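Local coordinates for endo-beta-mannanase (Opitutaceae bacterium TAV5, PDB 7BOB) that acts as a homotrimeric exo-beta-1,4-mannosidase of glycoside hydrolase family 5, active in the hindgut of a wood-feeding termite, at the interface of chains A and B. Numbering follows the deposited sequence. Chains: chain A/B, Endo-beta-mannanase.

Contact 1: the interface of chains A and B. Residues chain A 495, 517-519; chain B 244-246, 251, 285.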
# COMPACT_ATOMS: atom_id res chain seq x y z
N TYR A 495 -8.13 -19.37 -22.01
CA TYR A 495 -6.99 -19.07 -21.15
C TYR A 495 -6.19 -20.34 -20.89
O TYR A 495 -6.65 -21.46 -21.12
CB TYR A 495 -7.46 -18.48 -19.83
CG TYR A 495 -8.44 -17.35 -20.02
CD1 TYR A 495 -8.01 -16.07 -20.35
CD2 TYR A 495 -9.80 -17.58 -19.88
CE1 TYR A 495 -8.91 -15.04 -20.52
CE2 TYR A 495 -10.71 -16.57 -20.05
CZ TYR A 495 -10.27 -15.31 -20.36
OH TYR A 495 -11.20 -14.31 -20.52
N ARG A 517 -1.07 -8.53 -17.75
CA ARG A 517 -2.11 -8.62 -16.74
C ARG A 517 -2.06 -9.96 -16.00
O ARG A 517 -3.05 -10.36 -15.41
CB ARG A 517 -3.51 -8.40 -17.33
CG ARG A 517 -3.68 -7.11 -18.10
CD ARG A 517 -5.12 -6.96 -18.52
NE ARG A 517 -5.36 -5.82 -19.40
CZ ARG A 517 -5.75 -4.61 -18.96
NH1 ARG A 517 -5.92 -4.40 -17.66
NH2 ARG A 517 -5.96 -3.62 -19.83
N GLY A 518 -0.92 -10.65 -16.03
CA GLY A 518 -0.81 -11.90 -15.31
C GLY A 518 -1.54 -13.06 -15.94
O GLY A 518 -1.64 -14.12 -15.31
N MET A 519 -2.05 -12.90 -17.16
CA MET A 519 -2.83 -13.95 -17.81
C MET A 519 -2.16 -14.38 -19.11
O MET A 519 -1.53 -13.57 -19.82
CB MET A 519 -4.25 -13.49 -18.09
CG MET A 519 -5.05 -13.28 -16.82
SD MET A 519 -6.79 -12.97 -17.13
CE MET A 519 -6.73 -11.30 -17.81
N VAL B 244 -12.75 -15.53 -16.10
CA VAL B 244 -11.52 -14.76 -16.30
C VAL B 244 -10.56 -14.96 -15.13
O VAL B 244 -10.92 -14.68 -13.98
CB VAL B 244 -11.83 -13.27 -16.49
CG1 VAL B 244 -10.56 -12.50 -16.87
CG2 VAL B 244 -12.89 -13.10 -17.55
N PRO B 245 -9.34 -15.44 -15.38
CA PRO B 245 -8.46 -15.81 -14.25
C PRO B 245 -8.24 -14.72 -13.21
O PRO B 245 -8.36 -15.00 -12.01
CB PRO B 245 -7.16 -16.19 -14.97
CG PRO B 245 -7.63 -16.74 -16.26
CD PRO B 245 -8.78 -15.86 -16.67
N ASN B 246 -7.93 -13.49 -13.60
CA ASN B 246 -7.56 -12.52 -12.57
C ASN B 246 -8.76 -11.75 -11.99
O ASN B 246 -8.55 -10.79 -11.24
CB ASN B 246 -6.46 -11.58 -13.09
CG ASN B 246 -6.88 -10.78 -14.29
OD1 ASN B 246 -8.05 -10.78 -14.67
ND2 ASN B 246 -5.92 -10.07 -14.88
N GLN B 251 -6.06 -17.77 -8.76
CA GLN B 251 -5.92 -17.67 -10.21
C GLN B 251 -6.06 -19.05 -10.85
O GLN B 251 -5.12 -19.84 -10.86
CB GLN B 251 -4.58 -17.04 -10.60
CG GLN B 251 -4.56 -15.51 -10.54
CD GLN B 251 -4.47 -14.87 -11.91
OE1 GLN B 251 -4.70 -15.53 -12.93
NE2 GLN B 251 -4.12 -13.59 -11.96
N ILE B 285 -17.13 -15.14 -21.66
CA ILE B 285 -16.24 -14.04 -22.05
C ILE B 285 -15.60 -14.35 -23.40
O ILE B 285 -15.71 -13.56 -24.34
CB ILE B 285 -15.17 -13.76 -20.97
CG1 ILE B 285 -15.82 -13.27 -19.69
CG2 ILE B 285 -14.19 -12.73 -21.48
CD1 ILE B 285 -16.42 -11.89 -19.77

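Contact 2: the interface of chains A and B. Residues chain A 402, 453-454, 477-479, 481; chain B 329-334.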
# COMPACT_ATOMS: atom_id res chain seq x y z
N PRO A 402 -7.41 2.28 -20.98
CA PRO A 402 -7.56 0.82 -20.78
C PRO A 402 -6.70 0.24 -19.66
O PRO A 402 -6.75 -0.97 -19.43
CB PRO A 402 -7.16 0.24 -22.14
CG PRO A 402 -6.33 1.30 -22.80
CD PRO A 402 -6.93 2.60 -22.33
N GLY A 453 -6.73 0.62 -26.97
CA GLY A 453 -8.16 0.54 -27.15
C GLY A 453 -8.54 0.23 -28.59
O GLY A 453 -7.70 0.05 -29.47
N LEU A 454 -9.85 0.16 -28.81
CA LEU A 454 -10.37 -0.19 -30.13
C LEU A 454 -9.91 0.78 -31.21
O LEU A 454 -9.53 0.37 -32.31
CB LEU A 454 -11.90 -0.26 -30.07
CG LEU A 454 -12.53 -0.45 -31.44
CD1 LEU A 454 -12.09 -1.78 -31.99
CD2 LEU A 454 -14.04 -0.36 -31.33
N PRO A 477 -5.35 -8.94 -23.74
CA PRO A 477 -6.59 -9.74 -23.80
C PRO A 477 -7.83 -8.94 -23.47
O PRO A 477 -8.91 -9.24 -24.00
CB PRO A 477 -6.34 -10.85 -22.77
CG PRO A 477 -4.86 -10.82 -22.49
CD PRO A 477 -4.43 -9.40 -22.69
N VAL A 478 -7.71 -7.91 -22.63
CA VAL A 478 -8.87 -7.08 -22.30
C VAL A 478 -9.40 -6.39 -23.55
O VAL A 478 -10.60 -6.10 -23.65
CB VAL A 478 -8.51 -6.09 -21.17
CG1 VAL A 478 -9.56 -4.98 -21.04
CG2 VAL A 478 -8.42 -6.86 -19.85
N ASN A 479 -8.55 -6.16 -24.55
CA ASN A 479 -9.02 -5.56 -25.79
C ASN A 479 -8.93 -6.51 -26.97
O ASN A 479 -8.85 -6.07 -28.12
CB ASN A 479 -8.25 -4.28 -26.07
CG ASN A 479 -8.68 -3.15 -25.14
OD1 ASN A 479 -9.78 -2.62 -25.27
ND2 ASN A 479 -7.83 -2.81 -24.17
N ALA A 481 -10.75 -8.63 -29.16
CA ALA A 481 -11.99 -9.11 -29.76
C ALA A 481 -11.80 -9.21 -31.27
O ALA A 481 -10.70 -9.55 -31.73
CB ALA A 481 -13.16 -8.19 -29.40
N TYR B 329 -16.91 0.33 -24.70
CA TYR B 329 -16.44 -0.74 -25.57
C TYR B 329 -15.09 -0.43 -26.19
O TYR B 329 -14.40 -1.35 -26.63
CB TYR B 329 -17.49 -1.04 -26.64
CG TYR B 329 -18.85 -1.25 -26.04
CD1 TYR B 329 -19.20 -2.46 -25.45
CD2 TYR B 329 -19.78 -0.21 -26.00
CE1 TYR B 329 -20.46 -2.65 -24.86
CE2 TYR B 329 -21.03 -0.39 -25.42
CZ TYR B 329 -21.36 -1.61 -24.85
OH TYR B 329 -22.60 -1.77 -24.27
N ILE B 330 -14.69 0.84 -26.20
CA ILE B 330 -13.43 1.19 -26.85
C ILE B 330 -12.24 0.80 -25.97
O ILE B 330 -11.24 0.27 -26.46
CB ILE B 330 -13.40 2.69 -27.20
CG1 ILE B 330 -14.42 3.01 -28.30
CG2 ILE B 330 -11.99 3.11 -27.61
CD1 ILE B 330 -14.67 4.52 -28.46
N LYS B 331 -12.32 1.07 -24.67
CA LYS B 331 -11.20 0.77 -23.78
C LYS B 331 -11.20 -0.68 -23.29
O LYS B 331 -10.14 -1.20 -22.93
CB LYS B 331 -11.23 1.71 -22.57
CG LYS B 331 -12.38 1.42 -21.63
CD LYS B 331 -12.33 2.28 -20.35
CE LYS B 331 -13.22 1.71 -19.28
NZ LYS B 331 -12.91 2.26 -17.93
N ASN B 332 -12.36 -1.32 -23.19
CA ASN B 332 -12.44 -2.75 -22.84
C ASN B 332 -13.12 -3.49 -23.99
O ASN B 332 -14.30 -3.87 -23.88
CB ASN B 332 -13.20 -2.99 -21.53
CG ASN B 332 -12.47 -2.48 -20.31
OD1 ASN B 332 -11.33 -2.01 -20.39
ND2 ASN B 332 -13.11 -2.61 -19.15
N ASN B 333 -12.40 -3.69 -25.09
CA ASN B 333 -13.09 -4.19 -26.27
C ASN B 333 -13.54 -5.64 -26.14
O ASN B 333 -14.38 -6.07 -26.94
CB ASN B 333 -12.21 -4.00 -27.51
CG ASN B 333 -13.00 -4.08 -28.81
OD1 ASN B 333 -12.59 -4.76 -29.74
ND2 ASN B 333 -14.13 -3.38 -28.88
N PHE B 334 -13.08 -6.39 -25.14
CA PHE B 334 -13.64 -7.73 -24.94
C PHE B 334 -15.14 -7.64 -24.74
O PHE B 334 -15.87 -8.59 -25.02
CB PHE B 334 -12.97 -8.44 -23.77
CG PHE B 334 -13.49 -8.03 -22.40
CD1 PHE B 334 -12.86 -7.03 -21.68
CD2 PHE B 334 -14.59 -8.65 -21.84
CE1 PHE B 334 -13.34 -6.64 -20.40
CE2 PHE B 334 -15.08 -8.27 -20.57
CZ PHE B 334 -14.45 -7.25 -19.86
O HOH W 1 -10.26 -6.09 -30.41

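Contact 1: the interface of chains A and B
The ring of A:Tyr495 has B:Pro245 lying over one face. CD of B:Pro245 sits above the centre of the A:Tyr495 ring, 3.6 Å from the centroid, in a CH-pi contact. The ring is turned nearly perpendicular to its stem (chi2 -79°), which presents that face to chain B. At the ring's far tip the phenol oxygen OH meets aliphatic groups. OH of A:Tyr495 lies 3.5 Å from CG2 of B:Ile285 and 3.6 Å from CG2 of B:Val244.

A:Met519 crosses B:Pro245 at about a right angle, beside the tyrosine. SD of A:Met519 is 3.5 Å from CD of B:Pro245, so the same proline carbon touches both the sulfur and the tyrosine face. The methionine chain runs extended to the sulfur and then bends at chi3. This bend lays the methyl group against the side-chain amide of B:Asn246, with CE of A:Met519 3.6 Å from CG of B:Asn246. SD of A:Met519 also reaches CG1 of B:Val244 at 3.8 Å.

B:Asn246 holds its CG in the crowded position between backbone N and carbonyl carbon (chi1 61°). From there the amide nitrogen ND2 of B:Asn246 donates a hydrogen bond to the main-chain O of A:Arg517, at 2.9 Å. The bond is bent (136° at H). The donor lies in the carbonyl plane, while the acceptor is tilted somewhat out of the amide plane. The arginine side chain makes little of the contact.

The site is a largely apolar patch pinned by a polar bond at one end. It joins neighbouring subunits of the homotrimer through the start of the 3-10 helix 245-247 of chain B.

Contact 2: the interface of chains A and B
Main-chain hydrogen bonds carry much of this subunit contact. The N of A:Leu454, at the start of helix 454-465, donates to O of B:Ile330 at 2.7 Å. The bond is fairly straight (159° at H) and uses a carbonyl lone pair. The N of B:Phe334 donates to O of A:Val478 at 2.9 Å, from above the carbonyl plane. CG of B:Phe334 takes the crowded position (chi1 80°), which brings the ring edge to the same oxygen, in the ring plane.

Side-chain amides add further polar links. A:Asn479 has CG anti to its carbonyl carbon (chi1 -73°), which sends the amide toward the chain B loop. OD1 of A:Asn479 accepts from N of B:Asn333 at 2.8 Å, again from above the carbonyl plane. OD1 of A:Asn479 also lies 2.8 Å from O of B:Lys331, a clash of two acceptors as modelled. ND2 of A:Asn479 makes a weak hydrogen bond to the main-chain O of B:Lys331. An alanine here would remove the acceptor of N of B:Asn333 and the weak link to O of B:Lys331, and would probably loosen the hold on the loop.

B:Asn333 points its CG anti to the backbone N. ND2 of B:Asn333 donates to O of B:Tyr329 at 3.0 Å, which helps fix the amide's rotation. OD1 of B:Asn333 is 2.8 Å from water 1, which also bonds to O of A:Asn479 and N of A:Ala481.

Van der Waals contacts surround these bonds. The branches of A:Leu454 cross the B:Asn333 amide obliquely, CD1 toward OD1 and CD2 toward ND2. A:Val478 and B:Asn332 lie side by side, pointing the same way. CG1 of A:Val478 packs 3.9 Å from CD1 of B:Phe334 and 3.5 Å from OD1 of B:Asn332.

Contact 1 and contact 2 are parts of the same A-B interface, with the centres of their C-alpha atoms about 15 Å apart. They share no residues. Chain A supplies different elements to each: strand 490-496 and the 3-10 helix 516-518 to contact 1, helix 454-465 and the 3-10 helix 477-479 to contact 2. Chain B offers two separate short 3-10 segments, 245-247 and 333-337, with nearby loops. Contact 1 is mainly packing, contact 2 mainly hydrogen bonds to main-chain atoms. The interface as a whole is not an exact two-fold. This fits a trimer in which each subunit could present one surface to each neighbour.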